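Local structure of transcriptional regulator, HTH_3 family (Vibrio cholerae, 1Y9Q) at residues V126-H131 / N175-P180; E64-A69 / G103-E108; H122-I127 / F157-H162. The protein probably regulates transcription as a DNA-binding factor of the HTH_3 family, and carries a zinc-containing cupin domain that here holds D-methionine. All blocks are in the same frame, centred on the assembly; numbering follows the deposited sequence.

Contact 1: residues V126-H131 / N175-P180. With ZN (zinc ion), chain B; MED (D-methionine), chain C.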
# COMPACT_ATOMS: atom_id res chain seq x y z
N VAL A 126 -9.98 -12.96 4.24
CA VAL A 126 -10.55 -12.00 5.18
C VAL A 126 -11.34 -10.96 4.40
O VAL A 126 -10.85 -10.40 3.42
CB VAL A 126 -9.47 -11.30 6.02
CG1 VAL A 126 -10.10 -10.25 6.91
CG2 VAL A 126 -8.74 -12.33 6.87
N ILE A 127 -12.57 -10.71 4.83
CA ILE A 127 -13.46 -9.76 4.16
C ILE A 127 -13.81 -8.57 5.06
O ILE A 127 -13.99 -8.72 6.26
CB ILE A 127 -14.76 -10.50 3.73
CG1 ILE A 127 -14.43 -11.51 2.63
CG2 ILE A 127 -15.84 -9.50 3.30
CD1 ILE A 127 -15.54 -12.51 2.35
N GLU A 128 -13.89 -7.38 4.47
CA GLU A 128 -14.24 -6.19 5.26
C GLU A 128 -15.50 -5.52 4.77
O GLU A 128 -15.78 -5.50 3.57
CB GLU A 128 -13.10 -5.16 5.24
CG GLU A 128 -11.94 -5.51 6.13
CD GLU A 128 -10.92 -4.39 6.21
OE1 GLU A 128 -11.33 -3.23 6.41
OE2 GLU A 128 -9.72 -4.68 6.09
N TYR A 129 -16.25 -4.97 5.72
CA TYR A 129 -17.48 -4.22 5.47
C TYR A 129 -17.21 -2.81 5.99
O TYR A 129 -16.58 -2.64 7.03
CB TYR A 129 -18.66 -4.79 6.24
CG TYR A 129 -19.17 -6.11 5.74
CD1 TYR A 129 -20.34 -6.18 4.98
CD2 TYR A 129 -18.50 -7.30 6.03
CE1 TYR A 129 -20.84 -7.39 4.53
CE2 TYR A 129 -18.99 -8.53 5.57
CZ TYR A 129 -20.16 -8.56 4.82
OH TYR A 129 -20.66 -9.76 4.38
N ILE A 130 -17.71 -1.81 5.27
CA ILE A 130 -17.53 -0.42 5.65
C ILE A 130 -18.88 0.30 5.60
O ILE A 130 -19.64 0.13 4.65
CB ILE A 130 -16.58 0.33 4.67
CG1 ILE A 130 -15.21 -0.35 4.62
CG2 ILE A 130 -16.45 1.78 5.08
CD1 ILE A 130 -14.39 -0.20 5.87
N HIS A 131 -19.17 1.09 6.63
CA HIS A 131 -20.41 1.86 6.70
C HIS A 131 -20.02 3.23 7.24
O HIS A 131 -19.57 3.35 8.39
CB HIS A 131 -21.43 1.19 7.63
CG HIS A 131 -22.80 1.80 7.55
ND1 HIS A 131 -23.77 1.55 8.49
CD2 HIS A 131 -23.35 2.65 6.66
CE1 HIS A 131 -24.86 2.23 8.18
NE2 HIS A 131 -24.63 2.91 7.07
N ASN A 175 -16.30 -0.55 10.81
CA ASN A 175 -15.54 -1.51 10.04
C ASN A 175 -15.74 -2.91 10.61
O ASN A 175 -15.40 -3.16 11.76
CB ASN A 175 -14.05 -1.13 10.07
CG ASN A 175 -13.18 -2.06 9.23
OD1 ASN A 175 -13.58 -2.55 8.17
ND2 ASN A 175 -11.96 -2.29 9.70
N ILE A 176 -16.33 -3.79 9.82
CA ILE A 176 -16.54 -5.18 10.24
C ILE A 176 -15.47 -6.00 9.53
O ILE A 176 -15.38 -5.96 8.30
CB ILE A 176 -17.93 -5.71 9.81
CG1 ILE A 176 -19.03 -4.96 10.55
CG2 ILE A 176 -18.01 -7.21 10.05
CD1 ILE A 176 -20.42 -5.27 10.01
N VAL A 177 -14.66 -6.73 10.29
CA VAL A 177 -13.62 -7.57 9.68
C VAL A 177 -14.04 -9.02 9.91
O VAL A 177 -14.10 -9.49 11.05
CB VAL A 177 -12.24 -7.32 10.33
CG1 VAL A 177 -11.19 -8.19 9.68
CG2 VAL A 177 -11.87 -5.85 10.18
N ALA A 178 -14.35 -9.72 8.82
CA ALA A 178 -14.80 -11.11 8.90
C ALA A 178 -13.73 -12.08 8.45
O ALA A 178 -13.27 -12.06 7.30
CB ALA A 178 -16.06 -11.29 8.06
N TYR A 179 -13.33 -12.95 9.37
CA TYR A 179 -12.29 -13.94 9.10
C TYR A 179 -12.88 -15.28 8.65
O TYR A 179 -13.94 -15.69 9.12
CB TYR A 179 -11.46 -14.16 10.36
CG TYR A 179 -10.75 -12.93 10.86
CD1 TYR A 179 -9.40 -12.72 10.61
CD2 TYR A 179 -11.43 -11.97 11.63
CE1 TYR A 179 -8.74 -11.61 11.10
CE2 TYR A 179 -10.77 -10.85 12.13
CZ TYR A 179 -9.41 -10.68 11.86
OH TYR A 179 -8.73 -9.60 12.37
N PRO A 180 -12.20 -15.98 7.74
CA PRO A 180 -12.68 -17.28 7.25
C PRO A 180 -12.95 -18.23 8.41
O PRO A 180 -12.18 -18.30 9.36
CB PRO A 180 -11.52 -17.76 6.37
CG PRO A 180 -10.93 -16.50 5.86
CD PRO A 180 -10.93 -15.61 7.09
ZN ZN B . -8.09 -3.58 6.69
N MED C . -8.89 -3.42 8.76
CA MED C . -8.05 -2.46 9.54
C MED C . -6.85 -1.98 8.71
O MED C . -6.64 -2.37 7.55
CB MED C . -8.93 -1.27 10.00
CG MED C . -8.33 -0.16 10.83
SD MED C . -7.94 -0.91 12.44
CE MED C . -9.50 -1.35 13.06
OXT MED C . -6.05 -1.19 9.21
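Ile127 pairs with Ala178 and Tyr129 with Ile176 where strand 127-131 runs antiparallel to strand 175-178, the two axes 4.7 Å apart and their directions 167° from each other. Both are hydrogen-bonded pairs. Ile127 N gives to Ala178 O at 2.9 Å and Ala178 N returns a bond to Ile127 O; the bonds linking Tyr129 and Ile176 are a little more bent. Glu128 with Val177 is the non-hydrogen-bonded pair between them, and Ile130 with Asn175 the next one beyond Tyr129. Glu128 CA leans a C-H against Ile176 O at 3.3 Å.

The alternation sorts the side chains. On the face with Tyr129, CB of Tyr129 lies 3.8 Å from CB of Ile176, while Ile106 of strand 104-111 continues the apolar surface beside Ile176. On the other face, Glu128 and Val177 lie alongside and point the same way, CG of Glu128 passing 4.1 Å from Val177 CG2. With CD of Glu128 anti along the chain (chi2 -173°), the carboxylate is carried out beyond the sheet, and its OE2 binds the zinc ion at 2.1 Å. Just before the strand, Val126 spreads its two methyls: CG1 meets Val177 CG1 at 3.6 Å, and CG2 reaches Tyr179 CD1 at 3.8 Å, with the Pro180 ring crossing nearby at about a right angle. The Tyr179 hydroxyl bonds to Glu105.

His122, His162 and Tyr164 complete the protein's share of the metal site. These are two adjacent strands of the cupin domain, with Glu128 and Asn175 turned to the zinc and D-methionine pocket and Tyr129 and Ile176 on the opposite face.

Contact 2: residues E64-A69 / G103-E108. With MED (D-methionine), chain C.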
# COMPACT_ATOMS: atom_id res chain seq x y z
N GLU A 64 -1.96 -15.54 11.28
CA GLU A 64 -3.33 -15.99 11.10
C GLU A 64 -4.08 -15.83 12.41
O GLU A 64 -4.78 -16.74 12.88
CB GLU A 64 -3.36 -17.44 10.62
CG GLU A 64 -2.59 -17.63 9.32
CD GLU A 64 -2.66 -19.04 8.79
OE1 GLU A 64 -3.72 -19.42 8.26
OE2 GLU A 64 -1.65 -19.76 8.92
N ALA A 65 -3.90 -14.66 13.01
CA ALA A 65 -4.53 -14.30 14.27
C ALA A 65 -5.39 -13.06 14.04
O ALA A 65 -5.23 -12.36 13.04
CB ALA A 65 -3.48 -14.01 15.32
N SER A 66 -6.30 -12.80 14.97
CA SER A 66 -7.16 -11.63 14.85
C SER A 66 -6.41 -10.44 15.43
O SER A 66 -5.41 -10.62 16.12
CB SER A 66 -8.44 -11.85 15.65
OG SER A 66 -8.12 -11.99 17.03
N PHE A 67 -6.89 -9.24 15.15
CA PHE A 67 -6.27 -8.03 15.68
C PHE A 67 -6.50 -8.07 17.20
O PHE A 67 -5.64 -7.71 17.99
CB PHE A 67 -6.94 -6.79 15.07
CG PHE A 67 -6.36 -5.48 15.53
CD1 PHE A 67 -5.19 -4.98 14.98
CD2 PHE A 67 -7.01 -4.73 16.51
CE1 PHE A 67 -4.67 -3.75 15.39
CE2 PHE A 67 -6.50 -3.50 16.93
CZ PHE A 67 -5.32 -3.01 16.37
N SER A 68 -7.68 -8.56 17.59
CA SER A 68 -8.06 -8.67 19.00
C SER A 68 -7.10 -9.55 19.80
O SER A 68 -6.94 -9.36 21.00
CB SER A 68 -9.48 -9.26 19.13
OG SER A 68 -10.45 -8.44 18.52
N ALA A 69 -6.48 -10.52 19.12
CA ALA A 69 -5.55 -11.44 19.78
C ALA A 69 -4.39 -10.73 20.47
O ALA A 69 -3.81 -11.27 21.42
CB ALA A 69 -5.02 -12.44 18.76
N GLY A 103 -16.72 -15.31 13.50
CA GLY A 103 -15.52 -14.89 12.80
C GLY A 103 -15.44 -13.37 12.68
O GLY A 103 -14.63 -12.86 11.91
N LEU A 104 -16.25 -12.65 13.46
CA LEU A 104 -16.27 -11.20 13.38
C LEU A 104 -15.53 -10.39 14.44
O LEU A 104 -15.47 -10.75 15.61
CB LEU A 104 -17.71 -10.68 13.35
CG LEU A 104 -18.70 -11.27 12.35
CD1 LEU A 104 -19.98 -10.44 12.41
CD2 LEU A 104 -18.10 -11.28 10.94
N GLU A 105 -15.00 -9.27 13.98
CA GLU A 105 -14.27 -8.30 14.79
C GLU A 105 -14.90 -6.99 14.30
O GLU A 105 -14.88 -6.72 13.11
CB GLU A 105 -12.80 -8.37 14.41
CG GLU A 105 -11.87 -7.82 15.43
CD GLU A 105 -10.45 -8.27 15.17
OE1 GLU A 105 -9.83 -8.78 16.11
OE2 GLU A 105 -9.96 -8.12 14.03
N ILE A 106 -15.45 -6.19 15.21
CA ILE A 106 -16.11 -4.95 14.78
C ILE A 106 -15.57 -3.68 15.45
O ILE A 106 -15.51 -3.57 16.68
CB ILE A 106 -17.63 -5.03 15.03
CG1 ILE A 106 -18.19 -6.26 14.31
CG2 ILE A 106 -18.32 -3.78 14.52
CD1 ILE A 106 -19.66 -6.53 14.59
N PHE A 107 -15.21 -2.71 14.61
CA PHE A 107 -14.65 -1.45 15.08
C PHE A 107 -15.39 -0.23 14.57
O PHE A 107 -16.07 -0.28 13.55
CB PHE A 107 -13.20 -1.30 14.61
CG PHE A 107 -12.35 -2.50 14.85
CD1 PHE A 107 -11.74 -2.71 16.08
CD2 PHE A 107 -12.14 -3.43 13.83
CE1 PHE A 107 -10.92 -3.81 16.29
CE2 PHE A 107 -11.33 -4.54 14.03
CZ PHE A 107 -10.72 -4.73 15.26
N GLU A 108 -15.24 0.87 15.30
CA GLU A 108 -15.79 2.15 14.90
C GLU A 108 -14.52 2.99 14.78
O GLU A 108 -13.84 3.23 15.78
CB GLU A 108 -16.73 2.73 15.96
CG GLU A 108 -17.40 4.01 15.50
CD GLU A 108 -18.59 4.39 16.36
OE1 GLU A 108 -19.57 3.61 16.41
OE2 GLU A 108 -18.55 5.47 16.97
N MED C . -8.89 -3.42 8.76
CA MED C . -8.05 -2.46 9.54
C MED C . -6.85 -1.98 8.71
O MED C . -6.64 -2.37 7.55
CB MED C . -8.93 -1.27 10.00
CG MED C . -8.33 -0.16 10.83
SD MED C . -7.94 -0.91 12.44
CE MED C . -9.50 -1.35 13.06
OXT MED C . -6.05 -1.19 9.21
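Ser68 and Glu105 bring together the loop that follows helix 53-63 and the start of strand 104-108, their CA atoms 7.5 Å apart, with no strand pairing between the segments. The link is made by the Glu105 side chain, whose CG stands anti to the backbone N (chi1 -160°) and which stays extended beyond it, presenting the carboxylate to the loop. OE1 takes two short bonds from one residue: Ser68 N at 2.6 Å on the syn side, well out of the carboxylate plane, and Ser68 OG at 2.5 Å on the anti side. OE2 receives a weak bond from Phe67 N at 3.5 Å; Tyr98 N also bonds Ser68 OG.

Next to this polar grip the rings of Phe67 and Phe107 meet obliquely, planes at 88°, with Phe67 CD2 3.9 Å from Phe107 CZ. Trp57 stacks on Phe67. One face of Phe107 carries the methyl CE of D-methionine, displaced toward the rim and 3.4 Å from CD2.

A buried carboxylate gripped by N-H and hydroxyl donors is probably ionised, its charge spread over those bonds. The polar anchor thus ties the helix-turn-helix region to a barrel strand, while the aromatic neighbour on that strand lines the ligand pocket.

Contact 3: residues H122-I127 / F157-H162; sequences HALGVI and FSDQPH. With ZN (zinc ion), chain B; MED (D-methionine), chain C.
His122 and Ser158 face each other between two loops, and the histidine can be followed outward from its backbone, where N bonds almost straight to Ser158 O at 2.9 Å. CB lies 3.7 Å from Ser158 OG. At CG the ring begins. His162 CE1 stands over one face, displaced toward the rim and 3.3 Å from His122 NE2; CG and ND1 of His122 lie farther from it. CD2 turns its edge to Ser158 OG, 3.3 Å away, and CE1 on the far side of the tip comes equally near the D-methionine O. NE2, at the tip, binds the zinc ion at 2.1 Å. The two imidazoles form an offset edge-to-face pair, planes at 76°.

A second-shell bond, in-plane from His162 ND1 to Gln160 O at 2.9 Å, fixes that ring's rotation with NE2 on the metal. Two other links join the loops. Ser158 grips Val126 O twice, through N and through OG, the hydroxyl coming from above the carbonyl plane. Gly125 N, in the type II turn 123-126, bonds to Asp159 OD2 at 3.1 Å.

Glu128 and Tyr164 join the two histidines, and the amino acid adds its N and O, giving the six-ligand zinc site of the cupin domain.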
# COMPACT_ATOMS: atom_id res chain seq x y z
N HIS A 122 -4.63 -8.48 4.35
CA HIS A 122 -4.91 -9.20 5.58
C HIS A 122 -4.84 -10.66 5.15
O HIS A 122 -4.57 -10.94 3.97
CB HIS A 122 -6.29 -8.85 6.13
CG HIS A 122 -6.42 -7.42 6.56
ND1 HIS A 122 -5.37 -6.72 7.13
CD2 HIS A 122 -7.47 -6.57 6.53
CE1 HIS A 122 -5.77 -5.50 7.42
NE2 HIS A 122 -7.04 -5.38 7.07
N ALA A 123 -5.06 -11.60 6.07
CA ALA A 123 -4.98 -13.02 5.74
C ALA A 123 -5.94 -13.42 4.63
O ALA A 123 -6.98 -12.79 4.43
CB ALA A 123 -5.23 -13.86 6.99
N LEU A 124 -5.59 -14.49 3.92
CA LEU A 124 -6.40 -15.00 2.81
C LEU A 124 -7.86 -15.17 3.20
O LEU A 124 -8.18 -15.76 4.22
CB LEU A 124 -5.84 -16.34 2.33
CG LEU A 124 -6.56 -17.02 1.17
CD1 LEU A 124 -6.41 -16.19 -0.11
CD2 LEU A 124 -5.98 -18.41 0.96
N GLY A 125 -8.76 -14.65 2.36
CA GLY A 125 -10.17 -14.79 2.63
C GLY A 125 -10.79 -13.81 3.62
O GLY A 125 -12.00 -13.84 3.82
N VAL A 126 -9.98 -12.96 4.24
CA VAL A 126 -10.55 -12.00 5.18
C VAL A 126 -11.34 -10.96 4.40
O VAL A 126 -10.85 -10.40 3.42
CB VAL A 126 -9.47 -11.30 6.02
CG1 VAL A 126 -10.10 -10.25 6.91
CG2 VAL A 126 -8.74 -12.33 6.87
N ILE A 127 -12.57 -10.71 4.83
CA ILE A 127 -13.46 -9.76 4.16
C ILE A 127 -13.81 -8.57 5.06
O ILE A 127 -13.99 -8.72 6.26
CB ILE A 127 -14.76 -10.50 3.73
CG1 ILE A 127 -14.43 -11.51 2.63
CG2 ILE A 127 -15.84 -9.50 3.30
CD1 ILE A 127 -15.54 -12.51 2.35
N PHE A 157 -12.79 -7.76 -0.54
CA PHE A 157 -11.87 -8.79 -0.08
C PHE A 157 -10.64 -8.02 0.36
O PHE A 157 -10.01 -7.33 -0.44
CB PHE A 157 -11.56 -9.76 -1.21
CG PHE A 157 -12.73 -10.61 -1.61
CD1 PHE A 157 -13.12 -11.68 -0.81
CD2 PHE A 157 -13.47 -10.32 -2.74
CE1 PHE A 157 -14.24 -12.44 -1.13
CE2 PHE A 157 -14.59 -11.07 -3.08
CZ PHE A 157 -14.98 -12.14 -2.27
N SER A 158 -10.29 -8.13 1.64
CA SER A 158 -9.17 -7.40 2.21
C SER A 158 -7.81 -8.09 2.12
O SER A 158 -6.82 -7.55 2.62
CB SER A 158 -9.45 -7.04 3.67
OG SER A 158 -9.51 -8.20 4.49
N ASP A 159 -7.77 -9.28 1.52
CA ASP A 159 -6.50 -9.98 1.38
C ASP A 159 -5.79 -9.45 0.13
O ASP A 159 -5.33 -10.20 -0.74
CB ASP A 159 -6.72 -11.50 1.29
CG ASP A 159 -7.65 -11.92 0.16
OD1 ASP A 159 -8.30 -11.04 -0.45
OD2 ASP A 159 -7.75 -13.13 -0.11
N GLN A 160 -5.72 -8.12 0.06
CA GLN A 160 -5.07 -7.41 -1.03
C GLN A 160 -4.71 -6.04 -0.50
O GLN A 160 -5.24 -5.61 0.54
CB GLN A 160 -6.03 -7.24 -2.21
CG GLN A 160 -7.25 -6.36 -1.90
CD GLN A 160 -8.09 -6.07 -3.12
OE1 GLN A 160 -7.59 -5.55 -4.12
NE2 GLN A 160 -9.37 -6.42 -3.06
N PRO A 161 -3.80 -5.32 -1.18
CA PRO A 161 -3.45 -3.99 -0.69
C PRO A 161 -4.73 -3.17 -0.66
O PRO A 161 -5.50 -3.19 -1.62
CB PRO A 161 -2.47 -3.48 -1.74
CG PRO A 161 -1.79 -4.74 -2.20
CD PRO A 161 -2.97 -5.69 -2.34
N HIS A 162 -4.98 -2.49 0.45
CA HIS A 162 -6.17 -1.67 0.57
C HIS A 162 -5.87 -0.46 1.43
O HIS A 162 -4.75 -0.29 1.90
CB HIS A 162 -7.36 -2.47 1.14
CG HIS A 162 -7.14 -3.03 2.52
ND1 HIS A 162 -6.30 -4.09 2.77
CD2 HIS A 162 -7.70 -2.70 3.71
CE1 HIS A 162 -6.35 -4.39 4.05
NE2 HIS A 162 -7.19 -3.57 4.65
ZN ZN B . -8.09 -3.58 6.69
N MED C . -8.89 -3.42 8.76
CA MED C . -8.05 -2.46 9.54
C MED C . -6.85 -1.98 8.71
O MED C . -6.64 -2.37 7.55
CB MED C . -8.93 -1.27 10.00
CG MED C . -8.33 -0.16 10.83
SD MED C . -7.94 -0.91 12.44
CE MED C . -9.50 -1.35 13.06
OXT MED C . -6.05 -1.19 9.21

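The three contacts surround one ligand. Contacts 1 and 3 share Val126 and Ile127 and supply three of the four protein zinc ligands; Glu128 OE2 of contact 1 sits 2.9 Å from His122 NE2 and 3.1 Å from His162 NE2 of contact 3 because all bind the same ion. Contact 2 reaches D-methionine at its other end, the thioether methyl. It joins contact 1 through neighbouring strands: Asn175 N lies 2.8 Å from Phe107 O, and Tyr179 OH 2.5 Å from Glu105 OE2, both probable hydrogen bonds. Contacts 2 and 3, with centres about 13 Å apart, do not touch directly. Through Phe107 and Glu105, contact 2 joins the pocket strand to the helix-turn-helix region's loop after helix 53-63.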